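PDB 3G3S: GCN5-related N-acetyltransferase, which probably transfers the acetyl group of acetyl-coenzyme A to an amine of an acceptor molecule, as GNAT-family enzymes do. Local coordinates for residues Arg7-Leu12 against Ile32-Ser37; Asp84-Glu87 against Gly93-Phe96; Gln207-Cys212 against Leu235-Asp240. All coordinates share one frame; numbering follows the deposited sequence. Where two conformers were deposited one is given.

Contact 1 (Arg7-Leu12 against Ile32-Ser37)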
loop_
_atom_site.group_PDB
_atom_site.type_symbol
_atom_site.label_atom_id
_atom_site.label_comp_id
_atom_site.label_asym_id
_atom_site.label_seq_id
_atom_site.Cartn_x
_atom_site.Cartn_y
_atom_site.Cartn_z
ATOM N N ARG A 7 4.320 0.325 11.684
ATOM C CA ARG A 7 5.094 -0.877 11.327
ATOM C C ARG A 7 5.204 -1.845 12.499
ATOM O O ARG A 7 5.133 -3.057 12.326
ATOM C CB ARG A 7 6.493 -0.529 10.782
ATOM C CG ARG A 7 6.458 0.089 9.439
ATOM C CD ARG A 7 7.850 0.241 8.803
ATOM N NE ARG A 7 8.678 1.338 9.343
ATOM C CZ ARG A 7 8.589 2.616 8.971
ATOM N NH1 ARG A 7 7.670 3.015 8.099
ATOM N NH2 ARG A 7 9.403 3.515 9.502
ATOM N N ARG A 8 5.372 -1.307 13.698
ATOM C CA ARG A 8 5.427 -2.120 14.895
ATOM C C ARG A 8 4.085 -2.845 15.131
ATOM O O ARG A 8 4.040 -4.047 15.426
ATOM C CB ARG A 8 5.777 -1.246 16.107
ATOM C CG ARG A 8 7.173 -0.626 16.055
ATOM N N VAL A 9 2.992 -2.105 14.970
ATOM C CA VAL A 9 1.653 -2.636 15.131
ATOM C C VAL A 9 1.407 -3.725 14.103
ATOM O O VAL A 9 0.856 -4.781 14.417
ATOM C CB VAL A 9 0.575 -1.543 14.995
ATOM C CG1 VAL A 9 -0.785 -2.149 15.159
ATOM C CG2 VAL A 9 0.782 -0.483 16.052
ATOM N N ALA A 10 1.863 -3.505 12.884
ATOM C CA ALA A 10 1.639 -4.506 11.860
ATOM C C ALA A 10 2.324 -5.812 12.242
ATOM O O ALA A 10 1.797 -6.887 11.944
ATOM C CB ALA A 10 2.150 -4.010 10.547
ATOM N N ARG A 11 3.487 -5.734 12.902
ATOM C CA ARG A 11 4.213 -6.957 13.279
ATOM C C ARG A 11 3.461 -7.834 14.266
ATOM O O ARG A 11 3.638 -9.052 14.279
ATOM C CB ARG A 11 5.627 -6.660 13.805
ATOM C CG ARG A 11 6.602 -6.293 12.675
ATOM C CD ARG A 11 8.019 -6.162 13.131
ATOM N NE ARG A 11 8.262 -4.891 13.802
ATOM C CZ ARG A 11 8.680 -3.773 13.204
ATOM N NH1 ARG A 11 8.896 -3.710 11.892
ATOM N NH2 ARG A 11 8.868 -2.688 13.944
ATOM N N LEU A 12 2.628 -7.215 15.095
ATOM C CA LEU A 12 1.800 -7.936 16.033
ATOM C C LEU A 12 0.871 -8.938 15.381
ATOM O O LEU A 12 0.572 -9.982 15.996
ATOM C CB LEU A 12 0.945 -6.952 16.828
ATOM C CG LEU A 12 1.693 -6.014 17.751
ATOM C CD1 LEU A 12 0.739 -5.005 18.343
ATOM C CD2 LEU A 12 2.388 -6.797 18.849
ATOM N N ILE A 32 -7.181 0.886 12.870
ATOM C CA ILE A 32 -6.311 0.165 13.758
ATOM C C ILE A 32 -6.266 0.841 15.129
ATOM O O ILE A 32 -6.042 2.012 15.194
ATOM C CB ILE A 32 -4.913 0.179 13.223
ATOM C CG1 ILE A 32 -4.865 -0.645 11.892
ATOM C CG2 ILE A 32 -3.960 -0.453 14.224
ATOM C CD1 ILE A 32 -5.092 -2.131 12.052
ATOM N N TYR A 33 -6.435 0.044 16.166
ATOM C CA TYR A 33 -6.399 0.515 17.553
ATOM C C TYR A 33 -5.398 -0.344 18.317
ATOM O O TYR A 33 -5.215 -1.530 18.035
ATOM C CB TYR A 33 -7.760 0.372 18.174
ATOM C CG TYR A 33 -8.819 1.161 17.483
ATOM C CD1 TYR A 33 -9.524 0.630 16.410
ATOM C CD2 TYR A 33 -9.142 2.418 17.900
ATOM C CE1 TYR A 33 -10.519 1.345 15.787
ATOM C CE2 TYR A 33 -10.129 3.146 17.263
ATOM C CZ TYR A 33 -10.807 2.596 16.211
ATOM O OH TYR A 33 -11.776 3.313 15.588
ATOM N N VAL A 34 -4.746 0.259 19.304
ATOM C CA VAL A 34 -3.740 -0.452 20.051
ATOM C C VAL A 34 -3.869 -0.085 21.509
ATOM O O VAL A 34 -4.588 0.856 21.861
ATOM C CB VAL A 34 -2.296 -0.170 19.529
ATOM C CG1 VAL A 34 -2.113 -0.719 18.100
ATOM C CG2 VAL A 34 -1.950 1.335 19.587
ATOM N N ASP A 35 -3.240 -0.888 22.347
ATOM C CA ASP A 35 -3.242 -0.610 23.780
ATOM C C ASP A 35 -2.377 0.618 24.103
ATOM O O ASP A 35 -2.730 1.399 24.978
ATOM C CB ASP A 35 -2.784 -1.831 24.588
ATOM C CG ASP A 35 -1.329 -2.193 24.375
ATOM O OD1 ASP A 35 -0.805 -2.096 23.238
ATOM O OD2 ASP A 35 -0.709 -2.662 25.359
ATOM N N ASP A 36 -1.282 0.817 23.387
ATOM C CA ASP A 36 -0.360 1.891 23.712
ATOM C C ASP A 36 0.321 2.338 22.455
ATOM O O ASP A 36 0.993 1.546 21.801
ATOM C CB ASP A 36 0.661 1.359 24.727
ATOM C CG ASP A 36 1.603 2.431 25.271
ATOM O OD1 ASP A 36 2.374 3.048 24.505
ATOM O OD2 ASP A 36 1.603 2.603 26.506
ATOM N N SER A 37 0.162 3.610 22.114
ATOM C CA SER A 37 0.753 4.132 20.887
ATOM C C SER A 37 2.248 3.930 20.842
ATOM O O SER A 37 2.785 3.520 19.822
ATOM C CB SER A 37 0.453 5.640 20.733
#

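Contact 2 (Asp84-Glu87 against Gly93-Phe96)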
loop_
_atom_site.group_PDB
_atom_site.type_symbol
_atom_site.label_atom_id
_atom_site.label_comp_id
_atom_site.label_asym_id
_atom_site.label_seq_id
_atom_site.Cartn_x
_atom_site.Cartn_y
_atom_site.Cartn_z
ATOM N N ASP A 84 -9.775 -16.927 25.538
ATOM C CA ASP A 84 -9.975 -17.133 26.947
ATOM C C ASP A 84 -10.419 -15.840 27.587
ATOM O O ASP A 84 -11.256 -15.856 28.485
ATOM C CB ASP A 84 -8.693 -17.623 27.634
ATOM C CG ASP A 84 -8.303 -19.037 27.240
ATOM O OD1 ASP A 84 -9.103 -19.765 26.641
ATOM O OD2 ASP A 84 -7.185 -19.425 27.573
ATOM N N LEU A 85 -9.872 -14.715 27.134
ATOM C CA LEU A 85 -10.285 -13.428 27.701
ATOM C C LEU A 85 -11.710 -13.091 27.293
ATOM O O LEU A 85 -12.500 -12.634 28.099
ATOM C CB LEU A 85 -9.337 -12.312 27.275
ATOM C CG LEU A 85 -9.678 -10.929 27.846
ATOM C CD1 LEU A 85 -9.598 -11.004 29.370
ATOM C CD2 LEU A 85 -8.774 -9.801 27.236
ATOM N N ILE A 86 -12.023 -13.288 26.023
ATOM C CA ILE A 86 -13.366 -13.019 25.513
ATOM C C ILE A 86 -14.395 -13.814 26.333
ATOM O O ILE A 86 -15.393 -13.280 26.788
ATOM C CB ILE A 86 -13.482 -13.404 23.977
ATOM C CG1 ILE A 86 -12.624 -12.467 23.105
ATOM C CG2 ILE A 86 -14.903 -13.314 23.501
ATOM C CD1 ILE A 86 -12.352 -12.958 21.639
ATOM N N GLU A 87 -14.135 -15.106 26.520
ATOM C CA GLU A 87 -15.095 -15.978 27.202
ATOM C C GLU A 87 -15.212 -15.605 28.649
ATOM O O GLU A 87 -16.302 -15.619 29.197
ATOM C CB GLU A 87 -14.724 -17.430 27.073
ATOM C CG GLU A 87 -14.857 -17.906 25.618
ATOM C CD GLU A 87 -14.482 -19.319 25.405
ATOM O OE1 GLU A 87 -14.187 -20.010 26.388
ATOM O OE2 GLU A 87 -14.472 -19.749 24.236
ATOM N N GLY A 93 -22.692 -13.836 26.947
ATOM C CA GLY A 93 -22.851 -12.694 26.045
ATOM C C GLY A 93 -22.123 -12.804 24.702
ATOM O O GLY A 93 -22.198 -11.886 23.890
ATOM N N VAL A 94 -21.393 -13.901 24.499
ATOM C CA VAL A 94 -20.743 -14.187 23.231
ATOM C C VAL A 94 -21.143 -15.564 22.745
ATOM O O VAL A 94 -21.289 -16.471 23.559
ATOM C CB VAL A 94 -19.191 -14.110 23.321
ATOM C CG1 VAL A 94 -18.714 -12.658 23.347
ATOM C CG2 VAL A 94 -18.666 -14.919 24.500
ATOM N N ARG A 95 -21.361 -15.701 21.429
ATOM C CA ARG A 95 -21.616 -16.983 20.777
ATOM C C ARG A 95 -20.305 -17.373 20.106
ATOM O O ARG A 95 -19.772 -16.599 19.325
ATOM C CB ARG A 95 -22.697 -16.893 19.695
ATOM C CG ARG A 95 -22.982 -18.237 18.923
ATOM C CD ARG A 95 -24.010 -18.084 17.769
ATOM N NE ARG A 95 -23.498 -17.475 16.516
ATOM C CZ ARG A 95 -23.032 -18.153 15.451
ATOM N NH1 ARG A 95 -22.983 -19.486 15.442
ATOM N NH2 ARG A 95 -22.608 -17.497 14.361
ATOM N N PHE A 96 -19.829 -18.567 20.415
ATOM C CA PHE A 96 -18.605 -19.109 19.901
ATOM C C PHE A 96 -18.956 -19.939 18.700
ATOM O O PHE A 96 -19.901 -20.684 18.762
ATOM C CB PHE A 96 -17.958 -20.000 20.970
ATOM C CG PHE A 96 -16.830 -20.865 20.458
ATOM C CD1 PHE A 96 -15.598 -20.290 20.108
ATOM C CD2 PHE A 96 -16.990 -22.250 20.344
ATOM C CE1 PHE A 96 -14.555 -21.067 19.647
ATOM C CE2 PHE A 96 -15.948 -23.045 19.896
ATOM C CZ PHE A 96 -14.724 -22.452 19.547
#

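Contact 3 (Gln207-Cys212 against Leu235-Asp240)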
loop_
_atom_site.group_PDB
_atom_site.type_symbol
_atom_site.label_atom_id
_atom_site.label_comp_id
_atom_site.label_asym_id
_atom_site.label_seq_id
_atom_site.Cartn_x
_atom_site.Cartn_y
_atom_site.Cartn_z
ATOM N N GLN A 207 -19.144 -15.485 -11.533
ATOM C CA GLN A 207 -19.009 -14.255 -12.331
ATOM C C GLN A 207 -18.085 -13.248 -11.688
ATOM O O GLN A 207 -17.256 -12.639 -12.352
ATOM C CB GLN A 207 -20.380 -13.617 -12.508
ATOM C CG GLN A 207 -20.465 -12.301 -13.323
ATOM C CD GLN A 207 -20.358 -12.536 -14.808
ATOM O OE1 GLN A 207 -19.295 -12.899 -15.308
ATOM N NE2 GLN A 207 -21.446 -12.310 -15.523
ATOM N N LEU A 208 -18.265 -13.033 -10.386
ATOM C CA LEU A 208 -17.415 -12.092 -9.658
ATOM C C LEU A 208 -15.937 -12.500 -9.732
ATOM O O LEU A 208 -15.080 -11.657 -10.004
ATOM C CB LEU A 208 -17.861 -11.988 -8.194
ATOM C CG LEU A 208 -17.049 -11.042 -7.302
ATOM C CD1 LEU A 208 -16.993 -9.651 -7.901
ATOM C CD2 LEU A 208 -17.597 -11.017 -5.882
ATOM N N ILE A 209 -15.660 -13.782 -9.482
ATOM C CA ILE A 209 -14.295 -14.335 -9.532
ATOM C C ILE A 209 -13.728 -14.024 -10.908
ATOM O O ILE A 209 -12.667 -13.440 -11.027
ATOM C CB ILE A 209 -14.281 -15.858 -9.248
ATOM C CG1 ILE A 209 -14.620 -16.114 -7.770
ATOM C CG2 ILE A 209 -12.895 -16.505 -9.624
ATOM C CD1 ILE A 209 -14.921 -17.559 -7.377
ATOM N N LEU A 210 -14.470 -14.373 -11.958
ATOM C CA LEU A 210 -14.041 -14.095 -13.339
ATOM C C LEU A 210 -13.780 -12.606 -13.591
ATOM O O LEU A 210 -12.798 -12.242 -14.248
ATOM C CB LEU A 210 -15.073 -14.629 -14.336
ATOM C CG LEU A 210 -15.108 -16.137 -14.526
ATOM C CD1 LEU A 210 -16.354 -16.538 -15.314
ATOM C CD2 LEU A 210 -13.835 -16.637 -15.236
ATOM N N ALA A 211 -14.644 -11.751 -13.046
ATOM C CA ALA A 211 -14.471 -10.308 -13.145
ATOM C C ALA A 211 -13.169 -9.867 -12.457
ATOM O O ALA A 211 -12.445 -8.986 -12.958
ATOM C CB ALA A 211 -15.664 -9.589 -12.525
ATOM N N CYS A 212 -12.895 -10.459 -11.296
ATOM C CA CYS A 212 -11.680 -10.175 -10.542
ATOM C C CYS A 212 -10.440 -10.576 -11.296
ATOM O O CYS A 212 -9.545 -9.768 -11.508
ATOM C CB CYS A 212 -11.700 -10.903 -9.209
ATOM S SG CYS A 212 -12.758 -10.017 -8.026
ATOM N N LEU A 235 -16.101 -23.713 -6.230
ATOM C CA LEU A 235 -15.557 -22.616 -7.036
ATOM C C LEU A 235 -14.055 -22.684 -7.209
ATOM O O LEU A 235 -13.487 -21.868 -7.916
ATOM C CB LEU A 235 -15.950 -21.266 -6.432
ATOM C CG LEU A 235 -17.457 -20.972 -6.446
ATOM C CD1 LEU A 235 -17.760 -19.796 -5.565
ATOM C CD2 LEU A 235 -17.980 -20.727 -7.862
ATOM N N GLY A 236 -13.404 -23.608 -6.514
ATOM C CA GLY A 236 -11.962 -23.832 -6.663
ATOM C C GLY A 236 -11.114 -23.557 -5.455
ATOM O O GLY A 236 -9.930 -23.848 -5.477
ATOM N N TYR A 237 -11.693 -22.977 -4.405
ATOM C CA TYR A 237 -10.918 -22.688 -3.207
ATOM C C TYR A 237 -10.617 -23.976 -2.448
ATOM O O TYR A 237 -11.325 -24.981 -2.583
ATOM C CB TYR A 237 -11.665 -21.679 -2.311
ATOM C CG TYR A 237 -11.923 -20.346 -2.960
ATOM C CD1 TYR A 237 -10.982 -19.337 -2.887
ATOM C CD2 TYR A 237 -13.116 -20.073 -3.610
ATOM C CE1 TYR A 237 -11.187 -18.132 -3.492
ATOM C CE2 TYR A 237 -13.352 -18.841 -4.177
ATOM C CZ TYR A 237 -12.391 -17.852 -4.095
ATOM O OH TYR A 237 -12.573 -16.628 -4.706
ATOM N N GLU A 238 -9.547 -23.966 -1.668
ATOM C CA GLU A 238 -9.203 -25.094 -0.828
ATOM C C GLU A 238 -9.097 -24.604 0.593
ATOM O O GLU A 238 -8.594 -23.505 0.854
ATOM C CB GLU A 238 -7.888 -25.728 -1.240
ATOM C CG GLU A 238 -7.995 -26.458 -2.565
ATOM C CD GLU A 238 -6.702 -27.105 -2.990
ATOM O OE1 GLU A 238 -5.778 -27.200 -2.154
ATOM O OE2 GLU A 238 -6.620 -27.523 -4.173
ATOM N N LEU A 239 -9.568 -25.439 1.503
ATOM C CA LEU A 239 -9.551 -25.143 2.922
ATOM C C LEU A 239 -8.126 -24.949 3.423
ATOM O O LEU A 239 -7.217 -25.699 3.028
ATOM C CB LEU A 239 -10.181 -26.297 3.696
ATOM C CG LEU A 239 -10.104 -26.252 5.224
ATOM C CD1 LEU A 239 -10.996 -25.158 5.828
ATOM C CD2 LEU A 239 -10.488 -27.622 5.798
ATOM N N ASP A 240 -7.937 -23.919 4.249
ATOM C CA ASP A 240 -6.686 -23.673 4.942
ATOM C C ASP A 240 -6.906 -24.310 6.310
ATOM O O ASP A 240 -6.370 -25.375 6.609
ATOM C CB ASP A 240 -6.395 -22.166 5.030
ATOM C CG ASP A 240 -5.147 -21.835 5.875
ATOM O OD1 ASP A 240 -4.456 -22.770 6.332
ATOM O OD2 ASP A 240 -4.845 -20.626 6.055
#

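Contact 1 (Arg7-Leu12 against Ile32-Ser37)
An amino-terminal helix packs here on a strand that is outermost in the sheet within this chain: Val9, on helix 2-13, rests against Ile32 and Val34 of strand 31-34. The contact is small and wholly apolar. Both methyls of Val9 straddle one methyl of Val34: Val9 CG1 lies 3.5 Å from Val34 CG1, and Val9 CG2 lies 3.6 Å from that same Val34 CG1. The two valines meet at a slant, so that Val34 CG1 sits in the fork of the Val9 side chain. Val9 CG1, anti to its backbone N (chi1 180°), is also the methyl that reaches Ile32, with CG1 of Val9 3.7 Å from CG2 of Ile32. Ile32 runs past Val9 in the opposite sense and presents its short branch; it also packs on Cys24 and Leu25 of helix 19-26. One methyl of the helix thus bridges two residues spaced by two along the strand, whose side chains leave it toward the helix; that of Tyr33, between them, leaves away from it. Beyond the strand the chain turns, and Asp35 OD1 holds the loop by accepting hydrogen bonds from the backbone N of Gln41 and of Ser42. The second subunit closes over this patch: its Met2 packs on both Val9 and Val34, and its Gly27 O and Gly30 O receive hydrogen bonds from Arg7. Backbone hydrogen bonds also join Ile32 to that subunit. This is helix-on-sheet packing beside a subunit interface.

Contact 2 (Asp84-Glu87 against Gly93-Phe96)
This is a local helix-to-strand contact: Ile86 on helix 80-90 packs against Val94 at the start of strand 94-102, just after the short connection between the two elements. The touch is methyl to methyl, Ile86 CG2 lying 3.9 Å from Val94 CG1, and the two side chains meet at about a right angle. Ile86 offers its short branch, CG2, which stands anti to the backbone N because chi1 is -68°; Val94 leaves the strand toward the helix and advances CG1. One residue along the helix, Glu87 stretches its chain toward Phe96, and Glu87 OE2 ends 4.3 Å from Phe96 CD1, approaching the ring obliquely. That oxygen is claimed by a stronger partner, a hydrogen bond with the OH of Tyr246 on the neighbouring strand 239-248. Tyr246 also packs on Ile86 and Val94, and its ring meets that of Phe96, so Tyr246 touches all four of the residues Ile86, Glu87, Val94 and Phe96. Ile86 also packs on Leu65 of helix 62-68. Helix 80-90 is the connection of a split beta-alpha-beta unit, in which antiparallel strand 239-248 lies between the two parallel strands 73-77 and 94-102.

Contact 3 (Gln207-Cys212 against Leu235-Asp240)
Ile209 meets Leu235 and Tyr237 through the long branch of its side chain. At CB, which leaves helix 200-214 in the direction of the 235-240 segment, the chain forks. The branch that matters here is CG1, anti to the carbonyl carbon (chi1 -70°). CG1 lies 3.7 Å from the hydroxyl oxygen OH of Tyr237, a van der Waals approach of the methylene to the phenol oxygen. The chain then continues extended (chi2 168°), which carries CD1 into the corner where Tyr237 and Leu235 meet. From Tyr237, Ile209 CD1 is 3.7 Å away at OH and 3.8 Å away at CE2, coming to the ring obliquely while the two side chains advance from opposite directions. From Leu235, the same Ile209 CD1 stands 4.0 Å away at CB and 4.0 Å away at CD1, so the methyl is held by a leucine and a tyrosine two residues apart. Helix 200-214 is the crossover of a beta-alpha-beta unit joining the neighbouring parallel strands 184-191 and 218-223, in the carboxy-terminal part of the GNAT fold; in relatives the corresponding helix begins beside the pyrophosphate of coenzyme A. Leu235 lies at the end of helix 226-235, which closes in a Schellman motif with Gly236 at positive phi (116°); the chain turns there and leads through Tyr237 to strand 239-248. The buried hydroxyl of Tyr237 is satisfied by the O of Pro219, a hydrogen bond that fixes the phenol end where Ile209 touches it. Phe108 stacks edge-to-face with the same ring, and Phe108, in a loop, and Leu113, on helix 110-118, add apolar neighbours to Ile209.

Overall arrangement
All three contacts fasten helices to one mixed sheet or to the turn leading into it, mostly through aliphatic side chains: methyl on methyl in contact 1, with an aromatic ring added in contacts 2 and 3. Contact 1 is buried and completed by the second subunit; contact 2 is partly exposed; contact 3 is buried within a single chain and is the nearest to its centre. Contacts 2 and 3, about 32 Å apart between centres, share strand 239-248. Contact 1 is wholly apolar between its segments, with Arg7 nearby bonding to the second subunit; contacts 2 and 3 each have a tyrosine hydroxyl, of Tyr246 and Tyr237, hydrogen-bonded beside the apolar touch.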